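Local coordinates for protein internalin C2 (Listeria monocytogenes serotype 4b str. F2365, PDB 4FHO) that is a leucine-rich repeat protein of the internalin family and probably takes part in adhesion to, or invasion of, host cells, at residues E97-P102 / T117-S122; L140-N145 / L162-N167. All coordinates share one frame; numbering follows the deposited sequence.

Overall arrangement
Both interactions join consecutive turns of the leucine-rich repeat coil, each at the end of a strand of its long parallel sheet and in the loop that follows. Their centres lie about 10 Å apart. Strands 117-119 and 139-141 are neighbours in the sheet, so interaction 1 hands over directly to interaction 2. L120 N lies 2.9 Å from Y141 O, a probable hydrogen bond that continues the backbone ladder. N145 ND2 of interaction 2 is hydrogen-bonded to L120 O of interaction 1 at 2.8 Å. The N145 amide thus belongs to a row of asparagines, with N101 before it and N167 after it, that links turn to turn.

Interaction 1 of 2, residues E97-P102 / T117-S122; sequences ELSGNP and TLDLTS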
loop_
_atom_site.group_PDB
_atom_site.type_symbol
_atom_site.label_atom_id
_atom_site.label_comp_id
_atom_site.label_asym_id
_atom_site.label_seq_id
_atom_site.Cartn_x
_atom_site.Cartn_y
_atom_site.Cartn_z
ATOM N N GLU A 97 5.223 -1.184 0.747
ATOM C CA GLU A 97 5.376 -0.638 -0.610
ATOM C C GLU A 97 5.543 -1.797 -1.574
ATOM O O GLU A 97 6.586 -2.453 -1.597
ATOM C CB GLU A 97 6.568 0.318 -0.696
ATOM C CG GLU A 97 6.406 1.579 0.163
ATOM C CD GLU A 97 7.648 2.483 0.162
ATOM O OE1 GLU A 97 8.358 2.565 -0.867
ATOM O OE2 GLU A 97 7.916 3.122 1.197
ATOM N N LEU A 98 4.494 -2.051 -2.352
ATOM C CA LEU A 98 4.433 -3.156 -3.302
ATOM C C LEU A 98 4.213 -2.730 -4.743
ATOM O O LEU A 98 3.942 -3.586 -5.600
ATOM C CB LEU A 98 3.343 -4.123 -2.843
ATOM C CG LEU A 98 3.628 -4.906 -1.564
ATOM C CD1 LEU A 98 2.377 -5.675 -1.188
ATOM C CD2 LEU A 98 4.814 -5.843 -1.760
ATOM N N SER A 99 4.364 -1.428 -5.012
ATOM C CA SER A 99 4.223 -0.825 -6.349
ATOM C C SER A 99 4.963 -1.596 -7.466
ATOM O O SER A 99 6.116 -1.949 -7.295
ATOM C CB SER A 99 4.734 0.629 -6.305
ATOM O OG SER A 99 4.869 1.185 -7.606
ATOM N N GLY A 100 4.285 -1.843 -8.586
ATOM C CA GLY A 100 4.881 -2.515 -9.750
ATOM C C GLY A 100 4.871 -4.045 -9.747
ATOM O O GLY A 100 5.183 -4.645 -10.769
ATOM N N ASN A 101 4.517 -4.679 -8.620
ATOM C CA ASN A 101 4.503 -6.127 -8.514
ATOM C C ASN A 101 3.228 -6.691 -9.126
ATOM O O ASN A 101 2.169 -6.135 -8.909
ATOM C CB ASN A 101 4.620 -6.604 -7.049
ATOM C CG ASN A 101 6.016 -6.424 -6.486
ATOM O OD1 ASN A 101 6.898 -7.245 -6.718
ATOM N ND2 ASN A 101 6.225 -5.336 -5.748
ATOM N N PRO A 102 3.313 -7.825 -9.847
ATOM C CA PRO A 102 2.111 -8.403 -10.481
ATOM C C PRO A 102 1.225 -9.142 -9.464
ATOM O O PRO A 102 1.094 -10.362 -9.534
ATOM C CB PRO A 102 2.724 -9.366 -11.510
ATOM C CG PRO A 102 3.940 -9.848 -10.839
ATOM C CD PRO A 102 4.506 -8.627 -10.164
ATOM N N THR A 117 0.679 3.156 5.876
ATOM C CA THR A 117 1.021 3.590 4.499
ATOM C C THR A 117 1.069 2.355 3.610
ATOM O O THR A 117 1.808 1.405 3.908
ATOM C CB THR A 117 2.363 4.345 4.481
ATOM O OG1 THR A 117 2.257 5.538 5.276
ATOM C CG2 THR A 117 2.841 4.706 3.033
ATOM N N LEU A 118 0.268 2.364 2.541
ATOM C CA LEU A 118 0.165 1.239 1.620
ATOM C C LEU A 118 0.278 1.720 0.180
ATOM O O LEU A 118 -0.497 2.577 -0.235
ATOM C CB LEU A 118 -1.173 0.525 1.832
ATOM C CG LEU A 118 -1.494 -0.686 0.969
ATOM C CD1 LEU A 118 -0.362 -1.690 1.081
ATOM C CD2 LEU A 118 -2.813 -1.320 1.414
ATOM N N ASP A 119 1.248 1.198 -0.560
ATOM C CA ASP A 119 1.428 1.541 -1.981
ATOM C C ASP A 119 1.166 0.324 -2.862
ATOM O O ASP A 119 1.988 -0.602 -2.920
ATOM C CB ASP A 119 2.815 2.116 -2.235
ATOM C CG ASP A 119 2.989 2.693 -3.644
ATOM O OD1 ASP A 119 2.137 2.519 -4.548
ATOM O OD2 ASP A 119 4.021 3.338 -3.853
ATOM N N LEU A 120 0.045 0.377 -3.583
ATOM C CA LEU A 120 -0.377 -0.669 -4.516
ATOM C C LEU A 120 -0.463 -0.165 -5.970
ATOM O O LEU A 120 -1.192 -0.732 -6.799
ATOM C CB LEU A 120 -1.704 -1.288 -4.049
ATOM C CG LEU A 120 -1.681 -1.965 -2.679
ATOM C CD1 LEU A 120 -3.120 -2.270 -2.279
ATOM C CD2 LEU A 120 -0.787 -3.212 -2.656
ATOM N N THR A 121 0.340 0.863 -6.286
ATOM C CA THR A 121 0.483 1.391 -7.646
ATOM C C THR A 121 0.906 0.296 -8.638
ATOM O O THR A 121 1.817 -0.425 -8.354
ATOM C CB THR A 121 1.501 2.551 -7.680
ATOM O OG1 THR A 121 1.094 3.573 -6.738
ATOM C CG2 THR A 121 1.631 3.128 -9.100
ATOM N N SER A 122 0.196 0.159 -9.755
ATOM C CA SER A 122 0.571 -0.770 -10.849
ATOM C C SER A 122 0.742 -2.205 -10.360
ATOM O O SER A 122 1.805 -2.792 -10.539
ATOM C CB SER A 122 1.861 -0.287 -11.555
ATOM O OG SER A 122 1.729 1.040 -11.994
#
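L98 and G100 each give a backbone N-H to the next turn. L98 N donates to D119 O at 2.9 Å. G100 N donates to T121 O, also at 2.9 Å. E97 and D119 form a parallel beta bridge, with both side chains on one face of the sheet. Beyond it the chains leave the sheet but keep step, with S99 beside T121. S99 CA adds a CA-H...O contact to T121 O.

The D119 carboxylate bonds within its own segment. D119 CG is anti to the backbone N (chi1 -171°), and OD1 turns along the chain toward T121. There it accepts from T121 N, closing an Asx turn, and from T121 OG1 at 2.6 Å. S99 CB lies over the flat face of the D119 carboxylate, 3.7 Å from both D119 OD1 and D119 OD2.

The pairing belongs to the leucine-rich repeat coil, in which each turn adds a short strand and a loop. L98 to N101 make a type II beta turn, with G100 at positive phi. N101 ND2 donates to L98 O at 2.9 Å from above the carbonyl plane, and also bonds L76 O of the preceding turn. N101 OD1 accepts from I81 N.

Apolar contact lies on the buried side. L98 CB packs on the L120 CD2 methyl at 4.2 Å, and L118 reaches on to L140.

Interaction 2 of 2, residues L140-N145 / L162-N167; sequences LYLDLN and LSIGNN
Two successive leucine-rich repeat turns meet here, through the ends of strands 139-141 and 161-163 and the loops after them. L140 and L162 pair in parallel, as do Y141 and S163. S163 N donates to L140 O, and L142 N to S163 O at 2.7 Å. Further on, L144 N donates to G165 O. L140 and L162 lie side by side, pointing the same way into the core, with L140 CD2 4.0 Å from L162 CD1.

On the face of Y141, S163 meets loop residue D143. S163 OG, anti to its backbone N (chi1 -166°), sits 2.7 Å from both D143 OD1 and D143 OD2, so its hydroxyl proton may go to either oxygen. G165 N adds a weak bond to D143 OD1.

L142 O takes two side-chain amides from opposite faces of its plane: N145 ND2 at 3.0 Å and N167 ND2 at 2.8 Å. N167 ND2 also donates to I164 O, and N167 OD1 accepts from I147 N. N145 ND2 bonds L120 O of the turn before.

The buried loop carbonyls are thus satisfied by asparagine amides, each bridging two turns, while the serine and G165 N-H probably help to stabilise negative charge on D143.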
loop_
_atom_site.group_PDB
_atom_site.type_symbol
_atom_site.label_atom_id
_atom_site.label_comp_id
_atom_site.label_asym_id
_atom_site.label_seq_id
_atom_site.Cartn_x
_atom_site.Cartn_y
_atom_site.Cartn_z
ATOM N N LEU A 140 -2.716 5.956 1.079
ATOM C CA LEU A 140 -3.054 4.867 0.184
ATOM C C LEU A 140 -2.820 5.268 -1.262
ATOM O O LEU A 140 -3.398 6.247 -1.716
ATOM C CB LEU A 140 -4.506 4.436 0.411
ATOM C CG LEU A 140 -5.001 3.239 -0.410
ATOM C CD1 LEU A 140 -4.106 1.993 -0.267
ATOM C CD2 LEU A 140 -6.447 2.904 -0.047
ATOM N N TYR A 141 -1.963 4.519 -1.965
ATOM C CA TYR A 141 -1.783 4.673 -3.413
ATOM C C TYR A 141 -2.416 3.492 -4.143
ATOM O O TYR A 141 -1.972 2.357 -3.991
ATOM C CB TYR A 141 -0.306 4.765 -3.802
ATOM C CG TYR A 141 0.542 5.773 -3.064
ATOM C CD1 TYR A 141 1.134 5.458 -1.835
ATOM C CD2 TYR A 141 0.819 7.035 -3.621
ATOM C CE1 TYR A 141 1.952 6.386 -1.160
ATOM C CE2 TYR A 141 1.622 7.970 -2.947
ATOM C CZ TYR A 141 2.189 7.636 -1.725
ATOM O OH TYR A 141 2.987 8.533 -1.062
ATOM N N LEU A 142 -3.401 3.779 -4.989
ATOM C CA LEU A 142 -4.076 2.777 -5.817
ATOM C C LEU A 142 -3.966 3.051 -7.327
ATOM O O LEU A 142 -4.702 2.467 -8.109
ATOM C CB LEU A 142 -5.543 2.717 -5.388
ATOM C CG LEU A 142 -5.811 2.155 -3.986
ATOM C CD1 LEU A 142 -7.306 2.201 -3.648
ATOM C CD2 LEU A 142 -5.296 0.733 -3.793
ATOM N N ASP A 143 -2.998 3.879 -7.728
ATOM C CA ASP A 143 -2.881 4.376 -9.109
ATOM C C ASP A 143 -2.489 3.297 -10.090
ATOM O O ASP A 143 -1.802 2.370 -9.714
ATOM C CB ASP A 143 -1.806 5.466 -9.217
ATOM C CG ASP A 143 -2.044 6.586 -8.249
ATOM O OD1 ASP A 143 -2.818 7.498 -8.568
ATOM O OD2 ASP A 143 -1.510 6.493 -7.132
ATOM N N LEU A 144 -2.934 3.438 -11.339
ATOM C CA LEU A 144 -2.473 2.594 -12.462
ATOM C C LEU A 144 -2.899 1.110 -12.291
ATOM O O LEU A 144 -2.121 0.189 -12.497
ATOM C CB LEU A 144 -0.964 2.759 -12.693
ATOM C CG LEU A 144 -0.480 4.196 -13.008
ATOM C CD1 LEU A 144 0.990 4.425 -12.641
ATOM C CD2 LEU A 144 -0.711 4.415 -14.482
ATOM N N ASN A 145 -4.140 0.922 -11.883
ATOM C CA ASN A 145 -4.787 -0.376 -11.770
ATOM C C ASN A 145 -6.057 -0.353 -12.638
ATOM O O ASN A 145 -6.158 0.458 -13.566
ATOM C CB ASN A 145 -5.004 -0.654 -10.274
ATOM C CG ASN A 145 -3.700 -0.968 -9.558
ATOM O OD1 ASN A 145 -3.020 -1.895 -9.921
ATOM N ND2 ASN A 145 -3.344 -0.173 -8.562
ATOM N N LEU A 162 -5.052 10.026 -0.518
ATOM C CA LEU A 162 -5.613 8.969 -1.371
ATOM C C LEU A 162 -5.275 9.273 -2.823
ATOM O O LEU A 162 -5.654 10.318 -3.334
ATOM C CB LEU A 162 -7.130 8.850 -1.202
ATOM C CG LEU A 162 -7.893 7.812 -2.052
ATOM C CD1 LEU A 162 -7.334 6.394 -1.884
ATOM C CD2 LEU A 162 -9.388 7.819 -1.759
ATOM N N SER A 163 -4.607 8.330 -3.485
ATOM C CA SER A 163 -4.258 8.450 -4.879
ATOM C C SER A 163 -4.908 7.296 -5.639
ATOM O O SER A 163 -4.584 6.139 -5.396
ATOM C CB SER A 163 -2.739 8.434 -4.995
ATOM O OG SER A 163 -2.338 8.859 -6.253
ATOM N N ILE A 164 -5.809 7.633 -6.564
ATOM C CA ILE A 164 -6.590 6.671 -7.357
ATOM C C ILE A 164 -6.560 6.970 -8.865
ATOM O O ILE A 164 -7.418 6.493 -9.608
ATOM C CB ILE A 164 -8.055 6.592 -6.856
ATOM C CG1 ILE A 164 -8.730 7.969 -6.869
ATOM C CG2 ILE A 164 -8.109 5.967 -5.463
ATOM C CD1 ILE A 164 -10.240 7.903 -6.744
ATOM N N GLY A 165 -5.537 7.692 -9.326
ATOM C CA GLY A 165 -5.402 8.052 -10.738
ATOM C C GLY A 165 -5.206 6.867 -11.662
ATOM O O GLY A 165 -4.744 5.832 -11.225
ATOM N N ASN A 166 -5.630 6.996 -12.918
ATOM C CA ASN A 166 -5.549 5.914 -13.917
ATOM C C ASN A 166 -6.243 4.628 -13.444
ATOM O O ASN A 166 -5.611 3.586 -13.291
ATOM C CB ASN A 166 -4.089 5.659 -14.331
ATOM C CG ASN A 166 -3.436 6.881 -14.937
ATOM O OD1 ASN A 166 -3.598 7.149 -16.120
ATOM N ND2 ASN A 166 -2.705 7.625 -14.132
ATOM N N ASN A 167 -7.519 4.761 -13.103
ATOM C CA ASN A 167 -8.386 3.630 -12.792
ATOM C C ASN A 167 -9.676 3.800 -13.619
ATOM O O ASN A 167 -9.653 4.517 -14.619
ATOM C CB ASN A 167 -8.572 3.554 -11.262
ATOM C CG ASN A 167 -7.429 2.856 -10.568
ATOM O OD1 ASN A 167 -7.279 1.663 -10.710
ATOM N ND2 ASN A 167 -6.608 3.597 -9.822
#